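Local coordinates for putative phosphosugar isomerase (Clostridium difficile, PDB 3G68) that probably binds and isomerises phosphorylated sugars through its paired SIS domains, at the interface of chains A and B. Coordinates in Å, arbitrary orientation; residue numbers count along the deposited sequence, not the author numbering. Chains: chain A/B, Putative phosphosugar isomerase.

The interface of chains A and B. Residues chain A 212, 241, 248-253; chain B 228, 231-232, 235-237, 337.
In this double-SIS-domain protein, the 3-10 turn 250-253 of chain A packs on the C-terminal end of helix 220-234 of chain B, part of a two-fold symmetric interface within a deposited assembly of four copies; the coordinates alone do not show the solution oligomer. B:Leu231 and A:Asn252 bury most, about 70 Å² each. With CG anti to its backbone N (chi1 -179°), B:Leu231 sends its two methyls to different partners. CD2 lies 3.7 Å from A:Ala253 CB and meets the carbonyl oxygen of A:Gly249, in the loop before the turn, whereas CD1 points tip to tip at A:Tyr241, 3.9 Å from its phenol OH. A:Ile250 crosses B:Leu228 roughly at right angles, their CD1 methyls pressed tightly to 3.5 Å; the CG2 methyl of A:Ile250 sits over one face of the A:Tyr241 ring, toward the rim.

A:Asn252 has CG anti to its carbonyl carbon and crosses B:Glu232 obliquely, amide and carboxylate planes 70° apart, with OD1 near the glutamate's aliphatic CB and CG. As modelled, ND2 and B:Lys337 N, both donors, face each other at 3.0 Å; the amide may be turned over, setting its oxygen against that N-H, though the lysine is poorly ordered. Water 1 bridges A:Asn252 O (2.8 Å) and B:Lys337 NZ. The same carbonyl lies 3.3 Å from CG of B:Arg235, whose extended chain is anchored by NE donating to B:Glu232 O (2.9 Å, 172° at H), from above the carbonyl plane.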
ATOM      1  N   ARG A 212      -7.721  -7.258   7.171  1.00  7.71           N
ATOM      2  CA  ARG A 212      -7.678  -6.546   5.887  1.00  7.80           C
ATOM      3  C   ARG A 212      -8.946  -5.709   5.790  1.00  7.57           C
ATOM      4  O   ARG A 212      -9.993  -6.117   6.267  1.00  7.13           O
ATOM      5  CB  ARG A 212      -7.540  -7.476   4.701  1.00  8.09           C
ATOM      6  CG  ARG A 212      -6.220  -8.215   4.698  1.00  7.59           C
ATOM      7  CD  ARG A 212      -6.103  -9.097   3.446  1.00 11.64           C
ATOM      8  NE  ARG A 212      -4.795  -9.761   3.395  1.00 12.23           N
ATOM      9  CZ  ARG A 212      -4.486 -10.919   3.970  1.00  8.39           C
ATOM     10  NH1 ARG A 212      -5.390 -11.618   4.649  1.00 11.20           N
ATOM     11  NH2 ARG A 212      -3.253 -11.391   3.835  1.00 13.32           N
ATOM     12  N   TYR A 241      -7.163  -2.061   1.177  1.00  6.98           N
ATOM     13  CA  TYR A 241      -7.216  -2.243  -0.268  1.00  7.03           C
ATOM     14  C   TYR A 241      -8.452  -1.646  -0.877  1.00  8.65           C
ATOM     15  O   TYR A 241      -9.513  -1.650  -0.235  1.00  8.06           O
ATOM     16  CB  TYR A 241      -7.322  -3.745  -0.599  1.00  8.57           C
ATOM     17  CG  TYR A 241      -6.285  -4.631  -0.009  1.00  9.39           C
ATOM     18  CD1 TYR A 241      -6.451  -5.158   1.262  1.00 11.35           C
ATOM     19  CD2 TYR A 241      -5.098  -4.901  -0.695  1.00 12.71           C
ATOM     20  CE1 TYR A 241      -5.497  -5.969   1.820  1.00  8.73           C
ATOM     21  CE2 TYR A 241      -4.132  -5.694  -0.135  1.00  9.20           C
ATOM     22  CZ  TYR A 241      -4.359  -6.260   1.125  1.00  8.05           C
ATOM     23  OH  TYR A 241      -3.388  -7.074   1.686  1.00 12.07           O
ATOM     24  N   HIS A 248      -7.645  -8.644  -7.595  1.00 10.96           N
ATOM     25  CA  HIS A 248      -6.370  -8.992  -8.251  1.00 11.12           C
ATOM     26  C   HIS A 248      -5.336  -9.671  -7.342  1.00 12.44           C
ATOM     27  O   HIS A 248      -4.277  -9.113  -7.064  1.00 12.70           O
ATOM     28  CB  HIS A 248      -5.757  -7.751  -8.949  1.00 10.40           C
ATOM     29  CG  HIS A 248      -6.502  -7.336 -10.173  1.00 10.53           C
ATOM     30  ND1 HIS A 248      -6.133  -7.742 -11.436  1.00 12.14           N
ATOM     31  CD2 HIS A 248      -7.640  -6.615 -10.320  1.00 15.73           C
ATOM     32  CE1 HIS A 248      -6.987  -7.246 -12.317  1.00 17.28           C
ATOM     33  NE2 HIS A 248      -7.928  -6.579 -11.663  1.00 15.55           N
ATOM     34  N   GLY A 249      -5.704 -10.854  -6.856  1.00 10.89           N
ATOM     35  CA  GLY A 249      -4.810 -11.726  -6.113  1.00 10.03           C
ATOM     36  C   GLY A 249      -4.862 -11.778  -4.605  1.00  9.09           C
ATOM     37  O   GLY A 249      -4.375 -12.731  -4.018  1.00  9.17           O
ATOM     38  N   ILE A 250      -5.460 -10.784  -3.962  1.00  8.77           N
ATOM     39  CA  ILE A 250      -5.423 -10.750  -2.495  1.00  9.24           C
ATOM     40  C   ILE A 250      -6.227 -11.873  -1.849  1.00  8.90           C
ATOM     41  O   ILE A 250      -5.819 -12.368  -0.790  1.00  9.14           O
ATOM     42  CB  ILE A 250      -5.810  -9.343  -1.918  1.00  7.87           C
ATOM     43  CG1 ILE A 250      -5.024  -8.225  -2.627  1.00 11.12           C
ATOM     44  CG2 ILE A 250      -5.617  -9.282  -0.352  1.00  8.82           C
ATOM     45  CD1 ILE A 250      -3.503  -8.342  -2.618  1.00 10.03           C
ATOM     46  N   TYR A 251      -7.321 -12.302  -2.495  1.00  9.22           N
ATOM     47  CA  TYR A 251      -8.185 -13.399  -1.999  1.00 11.94           C
ATOM     48  C   TYR A 251      -7.396 -14.686  -1.720  1.00 11.07           C
ATOM     49  O   TYR A 251      -7.793 -15.474  -0.883  1.00  9.71           O
ATOM     50  CB  TYR A 251      -9.324 -13.698  -2.987  1.00 13.87           C
ATOM     51  CG  TYR A 251      -8.835 -14.215  -4.311  1.00 16.01           C
ATOM     52  CD1 TYR A 251      -8.496 -13.335  -5.340  1.00 13.66           C
ATOM     53  CD2 TYR A 251      -8.716 -15.578  -4.545  1.00 15.80           C
ATOM     54  CE1 TYR A 251      -8.037 -13.810  -6.558  1.00 14.36           C
ATOM     55  CE2 TYR A 251      -8.243 -16.053  -5.750  1.00 13.69           C
ATOM     56  CZ  TYR A 251      -7.914 -15.181  -6.754  1.00 16.69           C
ATOM     57  OH  TYR A 251      -7.465 -15.663  -7.977  1.00 19.71           O
ATOM     58  N   ASN A 252      -6.275 -14.883  -2.428  1.00  6.94           N
ATOM     59  CA  ASN A 252      -5.426 -16.053  -2.244  1.00  9.12           C
ATOM     60  C   ASN A 252      -4.956 -16.260  -0.814  1.00  8.79           C
ATOM     61  O   ASN A 252      -4.717 -17.390  -0.424  1.00  8.77           O
ATOM     62  CB  ASN A 252      -4.150 -15.930  -3.113  1.00 10.45           C
ATOM     63  CG  ASN A 252      -4.398 -16.198  -4.560  1.00 13.44           C
ATOM     64  OD1 ASN A 252      -4.166 -15.342  -5.429  1.00 20.24           O
ATOM     65  ND2 ASN A 252      -4.910 -17.382  -4.846  1.00 11.48           N
ATOM     66  N   ALA A 253      -4.767 -15.177  -0.066  1.00  9.20           N
ATOM     67  CA  ALA A 253      -4.246 -15.262   1.302  1.00  7.45           C
ATOM     68  C   ALA A 253      -5.304 -15.346   2.409  1.00  8.10           C
ATOM     69  O   ALA A 253      -4.947 -15.374   3.599  1.00  9.16           O
ATOM     70  CB  ALA A 253      -3.299 -14.079   1.535  1.00  7.95           C
TER
ATOM     71  N   LEU B 228       3.334  -8.562  -3.071  1.00  6.60           N
ATOM     72  CA  LEU B 228       2.154  -9.171  -3.675  1.00  6.74           C
ATOM     73  C   LEU B 228       2.402 -10.627  -4.085  1.00  7.98           C
ATOM     74  O   LEU B 228       1.544 -11.494  -3.853  1.00  5.30           O
ATOM     75  CB  LEU B 228       1.633  -8.383  -4.881  1.00  7.27           C
ATOM     76  CG  LEU B 228       0.437  -8.987  -5.610  1.00  8.63           C
ATOM     77  CD1 LEU B 228      -0.821  -9.136  -4.666  1.00  5.43           C
ATOM     78  CD2 LEU B 228       0.103  -8.170  -6.855  1.00  5.79           C
ATOM     79  N   LEU B 231       2.558 -12.824  -1.039  1.00  7.00           N
ATOM     80  CA  LEU B 231       1.180 -12.977  -0.554  1.00  7.64           C
ATOM     81  C   LEU B 231       0.406 -14.072  -1.324  1.00  7.07           C
ATOM     82  O   LEU B 231      -0.187 -14.971  -0.717  1.00  8.98           O
ATOM     83  CB  LEU B 231       0.442 -11.628  -0.595  1.00  8.41           C
ATOM     84  CG  LEU B 231      -1.015 -11.575  -0.110  1.00  5.21           C
ATOM     85  CD1 LEU B 231      -1.359 -10.174   0.340  1.00  4.86           C
ATOM     86  CD2 LEU B 231      -1.983 -12.058  -1.213  1.00  7.20           C
ATOM     87  N   GLU B 232       0.441 -13.993  -2.651  1.00  9.76           N
ATOM     88  CA  GLU B 232      -0.286 -14.894  -3.520  1.00  9.47           C
ATOM     89  C   GLU B 232       0.179 -16.338  -3.423  1.00  9.56           C
ATOM     90  O   GLU B 232      -0.634 -17.262  -3.577  1.00  9.21           O
ATOM     91  CB  GLU B 232      -0.190 -14.431  -4.995  1.00  8.70           C
ATOM     92  CG  GLU B 232      -0.932 -13.152  -5.307  1.00  9.20           C
ATOM     93  CD  GLU B 232      -0.694 -12.621  -6.711  1.00 11.22           C
ATOM     94  OE1 GLU B 232       0.194 -13.125  -7.421  1.00 17.69           O
ATOM     95  OE2 GLU B 232      -1.403 -11.666  -7.105  1.00 12.00           O
ATOM     96  N   ARG B 235       0.576 -17.176   0.917  1.00  8.60           N
ATOM     97  CA  ARG B 235      -0.820 -17.126   1.438  1.00  8.82           C
ATOM     98  C   ARG B 235      -0.923 -16.817   2.928  1.00  9.23           C
ATOM     99  O   ARG B 235      -1.581 -17.497   3.720  1.00  6.49           O
ATOM    100  CB  ARG B 235      -1.531 -18.378   1.033  1.00 10.77           C
ATOM    101  CG  ARG B 235      -1.607 -18.401  -0.450  1.00 17.32           C
ATOM    102  CD  ARG B 235      -2.170 -19.617  -1.012  1.00 19.07           C
ATOM    103  NE  ARG B 235      -2.011 -19.541  -2.467  1.00 18.98           N
ATOM    104  CZ  ARG B 235      -2.357 -20.511  -3.300  1.00 21.97           C
ATOM    105  NH1 ARG B 235      -2.941 -21.622  -2.860  1.00 19.81           N
ATOM    106  NH2 ARG B 235      -2.141 -20.350  -4.587  1.00 21.93           N
ATOM    107  N   ILE B 236      -0.230 -15.740   3.260  1.00  7.76           N
ATOM    108  CA  ILE B 236      -0.133 -15.192   4.569  1.00  8.40           C
ATOM    109  C   ILE B 236      -0.052 -13.683   4.362  1.00  8.16           C
ATOM    110  O   ILE B 236       0.105 -13.237   3.220  1.00  9.06           O
ATOM    111  CB  ILE B 236       1.152 -15.703   5.310  1.00  8.47           C
ATOM    112  CG1 ILE B 236       2.423 -15.470   4.461  1.00 11.35           C
ATOM    113  CG2 ILE B 236       0.988 -17.157   5.685  1.00  7.87           C
ATOM    114  CD1 ILE B 236       3.744 -15.822   5.195  1.00  8.72           C
ATOM    115  N   PRO B 237      -0.181 -12.901   5.441  1.00  8.38           N
ATOM    116  CA  PRO B 237      -0.038 -11.451   5.281  1.00  8.72           C
ATOM    117  C   PRO B 237       1.367 -11.050   4.846  1.00  7.52           C
ATOM    118  O   PRO B 237       2.339 -11.552   5.409  1.00  5.19           O
ATOM    119  CB  PRO B 237      -0.318 -10.921   6.674  1.00  7.90           C
ATOM    120  CG  PRO B 237      -1.187 -12.041   7.336  1.00 10.31           C
ATOM    121  CD  PRO B 237      -0.550 -13.266   6.821  1.00  8.91           C
ATOM    122  N   LYS B 337      -5.757 -20.207  -5.112  1.00 31.87           N
ATOM    123  CA  LYS B 337      -6.600 -20.774  -4.040  1.00 32.17           C
ATOM    124  C   LYS B 337      -7.959 -21.236  -4.540  1.00 33.88           C
ATOM    125  O   LYS B 337      -8.458 -22.298  -4.140  1.00 33.51           O
ATOM    126  CB  LYS B 337      -6.827 -19.708  -2.965  1.00 32.43           C
ATOM    127  CG  LYS B 337      -7.759 -20.088  -1.824  1.00 27.12           C
ATOM    128  CD  LYS B 337      -7.967 -18.880  -0.921  1.00 24.54           C
ATOM    129  CE  LYS B 337      -8.935 -19.182   0.224  1.00 27.25           C
ATOM    130  NZ  LYS B 337      -8.304 -19.938   1.330  1.00 23.76           N
TER
HETATM  131  O   HOH W   1      -5.471 -18.957   1.716  1.00 14.58           O